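Local coordinates for outer surface protein (Bacillus cereus ATCC 14579, PDB 1X7F) that probably acts as a 6-phospho-N-acetylmuramidase, a glycosidase that cleaves phosphorylated muramic acid sugars, although its function has not been characterised directly, at residues Ala74-Lys77 / Glu78-His82; Leu109-Phe112 / Ala113-Ala117; Asn172-Gln176 / Lys177-Leu181; Asp298-Glu301 / Tyr302-Arg305; Leu369-Leu372 / Asp373-Gly376. All coordinates share one frame; numbering follows the deposited sequence.

Interaction 1: residues Ala74-Lys77 / Glu78-His82; sequences AEFK and EIINH
Ile80 holds CG1 anti to its carbonyl carbon (chi1 -71°) and runs nearly extended beyond it, which carries CD1 to the rim of the Phe76 ring one helical turn back. There Ile80 CD1 lies close to the ring plane, 4.5 Å from Phe76 CD1, so the touch is edge-on and light. The same torsion lays the branch along the backbone, with Ile80 CG1 3.1 Å from Phe76 O. Ile79 repeats the pattern one residue earlier, its CG1 3.3 Å from Glu75 O. Both carbonyls also receive regular i+4 amide bonds: Ile79 N to Glu75 O is 2.9 Å and nearly straight at 175°, and Ile80 N to Phe76 O is 2.9 Å. The residues belong to helix 74-85, which follows the second strand of an eight-stranded parallel beta/alpha barrel. Phe76 reaches strand 55-62, Phe76 and Ile80 both meet Leu115 of helix 110-115, and Ile79 packs on Ile47 of helix 40-51. Two polar side chains find partners outside the turn: Lys77 NZ bonds to Glu114 O, and Glu78 OE1 has a long, weak ion pair with Lys40. At the first amide of this turn, Glu78 N reaches Ala74 O at 2.8 Å with a more bent N-H geometry.

Interaction 2: residues Leu109-Phe112 / Ala113-Ala117; sequences LSFF and AELGA
A Schellman motif closes helix 110-115: Ala117 N reaches back to Phe112 O at 3.2 Å, and Gly116 N makes a weak bond to Ala113 O. Gly116 is the C-prime residue, with a positive phi of 106° at which any CB would press on the carbonyl O of Leu115. Phe112 O also takes a weak bond from Gly116 N, so the two last amides converge on one carbonyl, Ala117 N lying nearly in line with its C=O bond. Within the short helix the hydrogen bonding is uneven. Glu114 N to Ser110 O is firm at 2.8 Å, whereas the bonds from Ala113 N to Leu109 O and from Leu115 N to Phe111 O are long and weak. Glu114 holds CG anti to its carbonyl carbon (chi1 -59°), which sets CG 3.2 Å from Ser110 O; a bend at chi2 then turns the carboxylate end away. This is a helix of the beta/alpha barrel, between strands 89-94 and 119-122, and Phe112 packs against both strands. Leu115 packs on Leu92 and on Val73. Leu109, at the N-cap position, places its CB in the plane of the Phe112 ring, at the edge. Further out, Phe111 CZ meets Leu115 CD2 obliquely at 4.5 Å.

Interaction 3: residues Asn172-Gln176 / Lys177-Leu181; sequences NFYPQ and KFTGL
Tyr174 and Gln176 make the close half of this contact with Thr179, Gly180 and Leu181. Gln176 O is gripped by two donors of one residue: Thr179 OG1 at 2.6 Å and Thr179 N at 3.2 Å. The hydroxyl gets there because OG1 sits between the backbone N and carbonyl carbon of Thr179 (chi1 66°). The extended Gln176 side chain crosses Thr179 at about a right angle, with Gln176 CD 3.5 Å from Thr179 CG2. One face of the Tyr174 ring receives Thr179 O, 3.4 Å from Tyr174 CD2, while Gly180 CA approaches obliquely, 3.7 Å from Tyr174 CG. At the far end of the ring Leu181 CD2 comes within 3.3 Å of Tyr174 OH. The outer side is wetter. One water links Gln176 N to Thr179 OG1, and a second donates to both Gln176 OE1 and Lys177 O. Lys177 and Phe178 stand exposed at the corner, although Lys177 N is held by Asp218 and Gly180 N by Glu224. The reversal, with Phe178 at a positive phi of 73°, is a type II beta turn from Gln176 to Thr179, in the loop leading from strand 167-170 to helix 183-195 of the beta/alpha barrel.

Interaction 4: residues Asp298-Glu301 / Tyr302-Arg305; sequences DITE and YMVR
The polar part of the contact centres on Thr300 and Tyr302. Tyr302 N donates to Thr300 OG1 at 3.2 Å with a nearly straight N-H angle of 166°; a side-chain hydroxyl accepting from the amide two residues on defines an ST turn. Thr300 has OG1 opposite its backbone N (chi1 152°), which swings the oxygen to the side of its own carbonyl carbon, within reach of Tyr302 N, and to the edge of the Tyr302 ring, in its plane. A water forms the second polar link, donating to Met303 O at 2.8 Å and accepting a weak bond from Thr300 N. Thr300 O and Met303 O approach to 3.2 Å, but as two acceptors they cannot bond directly. The turn leads into strand 303-306, an outermost strand of the mixed sheet of the C-terminal domain, whose neighbour is strand 345-348. Apolar contacts gather round the other branch of Thr300: its CG2 lies 3.8 Å from Met303 SD and 3.9 Å from Arg305 CD. Glu301 and Tyr302 run side by side in the same direction, with Glu301 CG 3.9 Å from Tyr302 CD1 and the carboxylate turned 82° from the ring plane. Two charged side chains find partners outside the turn: Arg305 NH2 forms a salt bridge with Glu344, and Asp298 OD1 one with Arg296.

Interaction 5: residues Leu369-Leu372 / Asp373-Gly376; sequences LFLL and DYVG
Tyr374 N donates to Leu371 O at 3.0 Å, Val375 N to Leu372 O at 3.1 Å and Asp373 N to Phe370 O at 3.2 Å. All three bonds span i to i+3, the signature of a 3-10 helix, and in each the donor stands well above the carbonyl plane, by as much as 66° at Leu372 O. Val375 then forms the centre of an inverse gamma turn that leads the chain out. Phe370 O carries a further bond, from a water that donates at 3.1 Å; the approach of the same water to Asp373 OD2 is too short to be trusted. Asp373 OD1 forms a salt bridge with Arg328, which would be expected to stabilise the carboxylate as an anion. Beyond the backbone, the segment belongs to the C-terminal domain yet leans on helix 231-240 of the barrel. Tyr374 OH bonds to His237 NE2 and to Tyr183 OH, and the Phe370 ring meets His237 edge-to-face, so this 3-10 turn helps form the junction between the two domains. Leu371 is shared between the two, touching Lys236 and His237 as well as Leu272 of strand 270-276, and Leu372 also packs on Leu272. With Tyr374 CG anti to its carbonyl carbon (chi1 -60°), the ring folds back beside the turn, its edge at Leu371 CA. Leu371 CD2 reaches Tyr374 CD1 at 4.3 Å, and Phe370 CD1 meets Tyr374 CE1 obliquely at 4.4 Å.

The five contacts follow one another along the chain, three in the beta/alpha barrel and two in the C-terminal domain with its mixed sheet. Interactions 1 and 2 lie on successive barrel helices, centres about 11 Å apart, and touch through Lys77 NZ and Glu114 O as well as through Ile80 CG2 packed on the backbone of Leu115 and Gly116. Interaction 3 occupies a later strand-to-helix loop, about 29 Å from interaction 1 between centres. Interactions 4 and 5, about 12 Å apart, meet where Val304 CG1 packs on Val375 CG1. Interaction 5 borders the barrel, while interactions 1 and 4 lie on opposite sides of the chain's centre, reflecting the elongated two-domain shape.

Interaction 1: residues Ala74-Lys77 / Glu78-His82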
# COMPACT_ATOMS: atom_id res chain seq x y z
N ALA A 74 29.10 5.84 14.24
CA ALA A 74 28.83 4.86 15.31
C ALA A 74 27.36 4.79 15.74
O ALA A 74 26.85 3.72 16.09
CB ALA A 74 29.72 5.13 16.52
N GLU A 75 26.68 5.94 15.71
CA GLU A 75 25.26 6.01 16.09
C GLU A 75 24.34 5.49 14.99
O GLU A 75 23.37 4.80 15.29
CB GLU A 75 24.87 7.42 16.52
CG GLU A 75 25.25 7.73 17.96
CD GLU A 75 24.67 9.04 18.45
OE1 GLU A 75 23.57 9.45 17.98
OE2 GLU A 75 25.32 9.67 19.33
N PHE A 76 24.65 5.83 13.74
CA PHE A 76 24.01 5.19 12.58
C PHE A 76 24.26 3.68 12.64
O PHE A 76 23.39 2.90 12.30
CB PHE A 76 24.55 5.77 11.26
CG PHE A 76 23.67 6.82 10.64
CD1 PHE A 76 22.59 6.45 9.83
CD2 PHE A 76 23.93 8.17 10.84
CE1 PHE A 76 21.78 7.43 9.24
CE2 PHE A 76 23.12 9.15 10.26
CZ PHE A 76 22.04 8.78 9.46
N LYS A 77 25.45 3.30 13.10
CA LYS A 77 25.83 1.90 13.26
C LYS A 77 25.03 1.20 14.37
O LYS A 77 24.68 0.01 14.22
CB LYS A 77 27.33 1.80 13.57
CG LYS A 77 27.99 0.53 13.10
CD LYS A 77 29.43 0.48 13.59
CE LYS A 77 30.35 -0.11 12.54
NZ LYS A 77 30.45 0.77 11.34
N GLU A 78 24.78 1.92 15.46
CA GLU A 78 23.97 1.39 16.56
C GLU A 78 22.52 1.21 16.12
O GLU A 78 21.95 0.12 16.26
CB GLU A 78 24.05 2.30 17.79
CG GLU A 78 23.22 1.82 18.97
CD GLU A 78 23.61 2.46 20.30
OE1 GLU A 78 24.30 3.51 20.30
OE2 GLU A 78 23.23 1.91 21.36
N ILE A 79 21.93 2.28 15.59
CA ILE A 79 20.57 2.25 15.07
C ILE A 79 20.38 1.11 14.06
O ILE A 79 19.43 0.33 14.19
CB ILE A 79 20.17 3.62 14.46
CG1 ILE A 79 20.12 4.71 15.54
CG2 ILE A 79 18.81 3.53 13.79
CD1 ILE A 79 20.21 6.13 15.01
N ILE A 80 21.29 1.01 13.09
CA ILE A 80 21.21 -0.01 12.04
C ILE A 80 21.37 -1.44 12.60
O ILE A 80 20.72 -2.37 12.11
CB ILE A 80 22.24 0.26 10.89
CG1 ILE A 80 21.80 1.48 10.07
CG2 ILE A 80 22.38 -0.95 9.98
CD1 ILE A 80 22.86 2.03 9.13
N ASN A 81 22.21 -1.58 13.62
CA ASN A 81 22.40 -2.87 14.29
C ASN A 81 21.13 -3.29 15.02
O ASN A 81 20.74 -4.46 15.01
CB ASN A 81 23.57 -2.80 15.26
CG ASN A 81 24.53 -3.96 15.11
OD1 ASN A 81 24.15 -5.13 15.18
ND2 ASN A 81 25.81 -3.63 14.91
N HIS A 82 20.48 -2.32 15.67
CA HIS A 82 19.22 -2.56 16.33
C HIS A 82 18.18 -2.98 15.29
O HIS A 82 17.41 -3.92 15.53
CB HIS A 82 18.78 -1.30 17.09
CG HIS A 82 17.61 -1.52 17.99
ND1 HIS A 82 16.33 -1.11 17.67
CD2 HIS A 82 17.52 -2.12 19.20
CE1 HIS A 82 15.51 -1.43 18.64
NE2 HIS A 82 16.21 -2.05 19.59

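Interaction 2: residues Leu109-Phe112 / Ala113-Ala117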
# COMPACT_ATOMS: atom_id res chain seq x y z
N LEU A 109 31.54 1.12 -2.30
CA LEU A 109 30.35 1.16 -1.45
C LEU A 109 30.56 0.49 -0.09
O LEU A 109 29.60 0.12 0.60
CB LEU A 109 29.14 0.56 -2.19
CG LEU A 109 28.81 1.07 -3.60
CD1 LEU A 109 27.61 0.32 -4.17
CD2 LEU A 109 28.56 2.58 -3.63
N SER A 110 31.84 0.37 0.30
CA SER A 110 32.25 -0.26 1.55
C SER A 110 31.75 0.47 2.79
O SER A 110 31.34 -0.16 3.77
CB SER A 110 33.78 -0.41 1.61
OG SER A 110 34.44 0.73 1.06
N PHE A 111 31.77 1.81 2.75
CA PHE A 111 31.26 2.62 3.86
C PHE A 111 29.80 2.29 4.22
O PHE A 111 29.45 2.28 5.40
CB PHE A 111 31.42 4.12 3.56
CG PHE A 111 30.80 5.02 4.61
CD1 PHE A 111 31.47 5.27 5.81
CD2 PHE A 111 29.55 5.61 4.41
CE1 PHE A 111 30.90 6.09 6.79
CE2 PHE A 111 28.97 6.43 5.38
CZ PHE A 111 29.66 6.67 6.58
N PHE A 112 28.97 2.02 3.21
CA PHE A 112 27.58 1.63 3.44
C PHE A 112 27.48 0.22 4.02
O PHE A 112 26.61 -0.07 4.85
CB PHE A 112 26.75 1.75 2.15
CG PHE A 112 26.95 3.06 1.42
CD1 PHE A 112 26.51 4.26 1.98
CD2 PHE A 112 27.58 3.10 0.18
CE1 PHE A 112 26.70 5.48 1.31
CE2 PHE A 112 27.77 4.31 -0.50
CZ PHE A 112 27.33 5.51 0.07
N ALA A 113 28.40 -0.66 3.60
CA ALA A 113 28.51 -2.02 4.13
C ALA A 113 28.89 -2.01 5.61
O ALA A 113 28.29 -2.73 6.42
CB ALA A 113 29.52 -2.83 3.32
N GLU A 114 29.89 -1.18 5.96
CA GLU A 114 30.38 -1.07 7.33
C GLU A 114 29.31 -0.59 8.32
O GLU A 114 29.33 -0.99 9.49
CB GLU A 114 31.61 -0.15 7.41
CG GLU A 114 32.81 -0.59 6.57
CD GLU A 114 33.47 -1.87 7.06
OE1 GLU A 114 32.82 -2.95 7.06
OE2 GLU A 114 34.66 -1.81 7.43
N LEU A 115 28.40 0.25 7.85
CA LEU A 115 27.25 0.68 8.66
C LEU A 115 26.30 -0.47 8.95
O LEU A 115 25.71 -0.52 10.03
CB LEU A 115 26.47 1.81 7.98
CG LEU A 115 27.05 3.23 7.96
CD1 LEU A 115 25.90 4.21 7.81
CD2 LEU A 115 27.86 3.55 9.22
N GLY A 116 26.15 -1.37 7.99
CA GLY A 116 25.24 -2.51 8.11
C GLY A 116 23.99 -2.34 7.26
O GLY A 116 22.99 -3.04 7.45
N ALA A 117 24.05 -1.37 6.34
CA ALA A 117 22.99 -1.12 5.39
C ALA A 117 22.88 -2.29 4.41
O ALA A 117 23.88 -2.94 4.10
CB ALA A 117 23.24 0.17 4.65

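Interaction 3: residues Asn172-Gln176 / Lys177-Leu181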
# COMPACT_ATOMS: atom_id res chain seq x y z
N ASN A 172 9.73 8.27 -5.21
CA ASN A 172 9.96 9.44 -4.36
C ASN A 172 8.75 9.68 -3.47
O ASN A 172 7.66 9.16 -3.73
CB ASN A 172 10.17 10.71 -5.19
CG ASN A 172 11.58 10.85 -5.74
OD1 ASN A 172 12.57 10.49 -5.09
ND2 ASN A 172 11.67 11.40 -6.94
N PHE A 173 8.93 10.48 -2.43
CA PHE A 173 7.79 11.05 -1.73
C PHE A 173 7.84 12.54 -1.98
O PHE A 173 8.85 13.04 -2.49
CB PHE A 173 7.72 10.67 -0.24
CG PHE A 173 8.95 11.04 0.57
CD1 PHE A 173 9.42 12.35 0.62
CD2 PHE A 173 9.58 10.07 1.37
CE1 PHE A 173 10.52 12.70 1.38
CE2 PHE A 173 10.68 10.40 2.15
CZ PHE A 173 11.17 11.72 2.15
N TYR A 174 6.76 13.25 -1.63
CA TYR A 174 6.60 14.67 -2.01
C TYR A 174 6.13 15.52 -0.84
O TYR A 174 4.93 15.51 -0.50
CB TYR A 174 5.69 14.78 -3.24
CG TYR A 174 6.32 14.11 -4.43
CD1 TYR A 174 6.12 12.74 -4.68
CD2 TYR A 174 7.20 14.82 -5.27
CE1 TYR A 174 6.76 12.10 -5.75
CE2 TYR A 174 7.83 14.19 -6.35
CZ TYR A 174 7.61 12.84 -6.57
OH TYR A 174 8.24 12.22 -7.63
N PRO A 175 7.08 16.23 -0.21
CA PRO A 175 6.82 17.06 0.98
C PRO A 175 5.96 18.28 0.70
O PRO A 175 5.31 18.77 1.63
CB PRO A 175 8.23 17.55 1.39
CG PRO A 175 9.17 16.59 0.70
CD PRO A 175 8.51 16.27 -0.59
N GLN A 176 5.99 18.80 -0.53
CA GLN A 176 5.18 19.96 -0.91
C GLN A 176 3.79 19.51 -1.36
O GLN A 176 3.66 18.69 -2.28
CB GLN A 176 5.86 20.81 -2.00
CG GLN A 176 5.05 22.06 -2.37
CD GLN A 176 5.61 22.86 -3.53
OE1 GLN A 176 4.87 23.59 -4.18
NE2 GLN A 176 6.90 22.74 -3.79
N LYS A 177 2.74 20.03 -0.72
CA LYS A 177 1.36 19.70 -1.12
C LYS A 177 1.12 19.95 -2.63
O LYS A 177 1.65 20.91 -3.21
CB LYS A 177 0.31 20.41 -0.23
CG LYS A 177 0.42 21.92 -0.21
CD LYS A 177 -0.91 22.60 0.14
CE LYS A 177 -1.24 22.54 1.61
NZ LYS A 177 -2.13 23.69 1.96
N PHE A 178 0.36 19.05 -3.24
CA PHE A 178 -0.02 19.11 -4.64
C PHE A 178 1.11 18.79 -5.64
O PHE A 178 0.89 18.88 -6.85
CB PHE A 178 -0.71 20.44 -4.97
CG PHE A 178 -2.06 20.61 -4.28
CD1 PHE A 178 -2.26 21.65 -3.37
CD2 PHE A 178 -3.13 19.77 -4.57
CE1 PHE A 178 -3.50 21.85 -2.76
CE2 PHE A 178 -4.38 19.95 -3.95
CZ PHE A 178 -4.56 21.00 -3.05
N THR A 179 2.29 18.41 -5.13
CA THR A 179 3.39 18.01 -6.02
C THR A 179 3.58 16.52 -6.11
O THR A 179 4.47 16.06 -6.82
CB THR A 179 4.73 18.70 -5.65
OG1 THR A 179 5.17 18.22 -4.37
CG2 THR A 179 4.55 20.21 -5.51
N GLY A 180 2.76 15.75 -5.39
CA GLY A 180 2.78 14.30 -5.49
C GLY A 180 2.38 13.83 -6.88
O GLY A 180 1.85 14.62 -7.68
N LEU A 181 2.64 12.55 -7.16
CA LEU A 181 2.39 11.99 -8.50
C LEU A 181 0.90 11.84 -8.80
O LEU A 181 0.13 11.50 -7.90
CB LEU A 181 3.08 10.62 -8.67
CG LEU A 181 4.59 10.56 -8.43
CD1 LEU A 181 5.15 9.17 -8.79
CD2 LEU A 181 5.34 11.70 -9.17
O HOH W 1 7.39 17.98 -3.01
O HOH W 2 1.93 23.40 -3.88

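Interaction 4: residues Asp298-Glu301 / Tyr302-Arg305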
# COMPACT_ATOMS: atom_id res chain seq x y z
N ASP A 298 -18.39 -12.04 -15.57
CA ASP A 298 -19.22 -11.30 -16.52
C ASP A 298 -19.87 -10.09 -15.83
O ASP A 298 -21.01 -10.15 -15.33
CB ASP A 298 -20.25 -12.21 -17.21
CG ASP A 298 -21.22 -12.87 -16.24
OD1 ASP A 298 -20.93 -12.93 -15.03
OD2 ASP A 298 -22.30 -13.36 -16.61
N ILE A 299 -19.12 -9.00 -15.80
CA ILE A 299 -19.43 -7.85 -14.97
C ILE A 299 -20.59 -6.99 -15.47
O ILE A 299 -20.98 -7.05 -16.63
CB ILE A 299 -18.16 -6.98 -14.80
CG1 ILE A 299 -17.73 -6.37 -16.14
CG2 ILE A 299 -17.01 -7.79 -14.11
CD1 ILE A 299 -16.62 -5.32 -16.04
N THR A 300 -21.13 -6.20 -14.56
CA THR A 300 -22.01 -5.09 -14.89
C THR A 300 -21.40 -3.84 -14.25
O THR A 300 -20.78 -3.93 -13.18
CB THR A 300 -23.42 -5.36 -14.36
OG1 THR A 300 -24.09 -4.12 -14.09
CG2 THR A 300 -23.36 -6.06 -12.99
N GLU A 301 -21.56 -2.68 -14.89
CA GLU A 301 -20.97 -1.44 -14.36
C GLU A 301 -21.77 -0.85 -13.21
O GLU A 301 -21.32 0.10 -12.56
CB GLU A 301 -20.75 -0.40 -15.47
CG GLU A 301 -22.03 0.13 -16.12
CD GLU A 301 -21.75 1.02 -17.32
OE1 GLU A 301 -20.68 1.68 -17.33
OE2 GLU A 301 -22.57 1.05 -18.27
N TYR A 302 -22.94 -1.42 -12.93
CA TYR A 302 -23.83 -0.89 -11.90
C TYR A 302 -23.57 -1.44 -10.51
O TYR A 302 -23.91 -0.81 -9.52
CB TYR A 302 -25.31 -1.10 -12.30
CG TYR A 302 -25.74 -0.17 -13.41
CD1 TYR A 302 -25.59 -0.55 -14.76
CD2 TYR A 302 -26.28 1.09 -13.13
CE1 TYR A 302 -25.97 0.32 -15.80
CE2 TYR A 302 -26.68 1.95 -14.16
CZ TYR A 302 -26.52 1.57 -15.49
OH TYR A 302 -26.90 2.42 -16.51
N MET A 303 -22.97 -2.62 -10.42
CA MET A 303 -22.74 -3.25 -9.12
C MET A 303 -21.77 -4.42 -9.19
O MET A 303 -21.57 -5.03 -10.25
CB MET A 303 -24.07 -3.64 -8.44
CG MET A 303 -24.62 -5.03 -8.78
SD MET A 303 -25.73 -5.06 -10.19
CE MET A 303 -27.25 -4.43 -9.56
N VAL A 304 -21.15 -4.70 -8.06
CA VAL A 304 -20.35 -5.90 -7.88
C VAL A 304 -21.33 -6.97 -7.41
O VAL A 304 -22.00 -6.79 -6.40
CB VAL A 304 -19.27 -5.68 -6.80
CG1 VAL A 304 -18.57 -7.00 -6.42
CG2 VAL A 304 -18.26 -4.64 -7.26
N ARG A 305 -21.43 -8.06 -8.16
CA ARG A 305 -22.33 -9.17 -7.83
C ARG A 305 -21.54 -10.33 -7.23
O ARG A 305 -20.69 -10.93 -7.90
CB ARG A 305 -23.06 -9.69 -9.07
CG ARG A 305 -23.84 -8.65 -9.86
CD ARG A 305 -24.55 -9.24 -11.09
NE ARG A 305 -25.59 -10.22 -10.73
CZ ARG A 305 -26.04 -11.17 -11.54
NH1 ARG A 305 -25.55 -11.27 -12.77
NH2 ARG A 305 -26.97 -12.02 -11.12
O HOH W 3 -20.23 -7.10 -11.50

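Interaction 5: residues Leu369-Leu372 / Asp373-Gly376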
# COMPACT_ATOMS: atom_id res chain seq x y z
N LEU A 369 -14.40 4.26 -1.11
CA LEU A 369 -15.24 3.95 -2.26
C LEU A 369 -14.41 3.79 -3.54
O LEU A 369 -14.75 2.97 -4.39
CB LEU A 369 -16.36 5.01 -2.47
CG LEU A 369 -17.44 5.16 -1.39
CD1 LEU A 369 -18.49 6.16 -1.84
CD2 LEU A 369 -18.10 3.84 -1.01
N PHE A 370 -13.35 4.57 -3.68
CA PHE A 370 -12.49 4.46 -4.86
C PHE A 370 -11.88 3.03 -4.97
O PHE A 370 -11.50 2.59 -6.05
CB PHE A 370 -11.40 5.53 -4.83
CG PHE A 370 -10.30 5.24 -3.85
CD1 PHE A 370 -9.14 4.60 -4.26
CD2 PHE A 370 -10.44 5.59 -2.50
CE1 PHE A 370 -8.14 4.31 -3.36
CE2 PHE A 370 -9.43 5.31 -1.60
CZ PHE A 370 -8.28 4.67 -2.02
N LEU A 371 -11.78 2.33 -3.85
CA LEU A 371 -11.21 0.99 -3.81
C LEU A 371 -12.05 -0.04 -4.57
O LEU A 371 -11.51 -1.03 -5.05
CB LEU A 371 -10.94 0.54 -2.37
CG LEU A 371 -9.72 1.13 -1.66
CD1 LEU A 371 -9.63 0.58 -0.24
CD2 LEU A 371 -8.40 0.90 -2.43
N LEU A 372 -13.35 0.23 -4.71
CA LEU A 372 -14.26 -0.57 -5.53
C LEU A 372 -13.80 -0.79 -6.99
O LEU A 372 -14.15 -1.82 -7.60
CB LEU A 372 -15.66 0.04 -5.52
CG LEU A 372 -16.31 0.09 -4.14
CD1 LEU A 372 -17.63 0.88 -4.17
CD2 LEU A 372 -16.50 -1.34 -3.61
N ASP A 373 -13.03 0.15 -7.53
CA ASP A 373 -12.49 0.05 -8.88
C ASP A 373 -11.45 -1.07 -9.02
O ASP A 373 -11.15 -1.49 -10.14
CB ASP A 373 -11.87 1.38 -9.30
CG ASP A 373 -12.89 2.53 -9.39
OD1 ASP A 373 -14.12 2.29 -9.36
OD2 ASP A 373 -12.52 3.72 -9.50
N TYR A 374 -10.90 -1.53 -7.90
CA TYR A 374 -9.95 -2.64 -7.91
C TYR A 374 -10.62 -4.02 -7.80
O TYR A 374 -9.94 -5.05 -7.91
CB TYR A 374 -8.84 -2.42 -6.86
CG TYR A 374 -8.11 -1.14 -7.16
CD1 TYR A 374 -8.53 0.06 -6.60
CD2 TYR A 374 -7.06 -1.12 -8.08
CE1 TYR A 374 -7.90 1.26 -6.92
CE2 TYR A 374 -6.42 0.07 -8.40
CZ TYR A 374 -6.86 1.25 -7.81
OH TYR A 374 -6.25 2.44 -8.11
N VAL A 375 -11.93 -4.04 -7.59
CA VAL A 375 -12.70 -5.28 -7.68
C VAL A 375 -13.09 -5.49 -9.14
O VAL A 375 -14.15 -5.07 -9.58
CB VAL A 375 -13.97 -5.31 -6.76
CG1 VAL A 375 -14.60 -6.70 -6.79
CG2 VAL A 375 -13.63 -4.92 -5.33
N GLY A 376 -12.20 -6.12 -9.90
CA GLY A 376 -12.50 -6.44 -11.29
C GLY A 376 -13.14 -7.80 -11.46
O GLY A 376 -13.55 -8.46 -10.49
O HOH W 4 -10.42 4.32 -8.40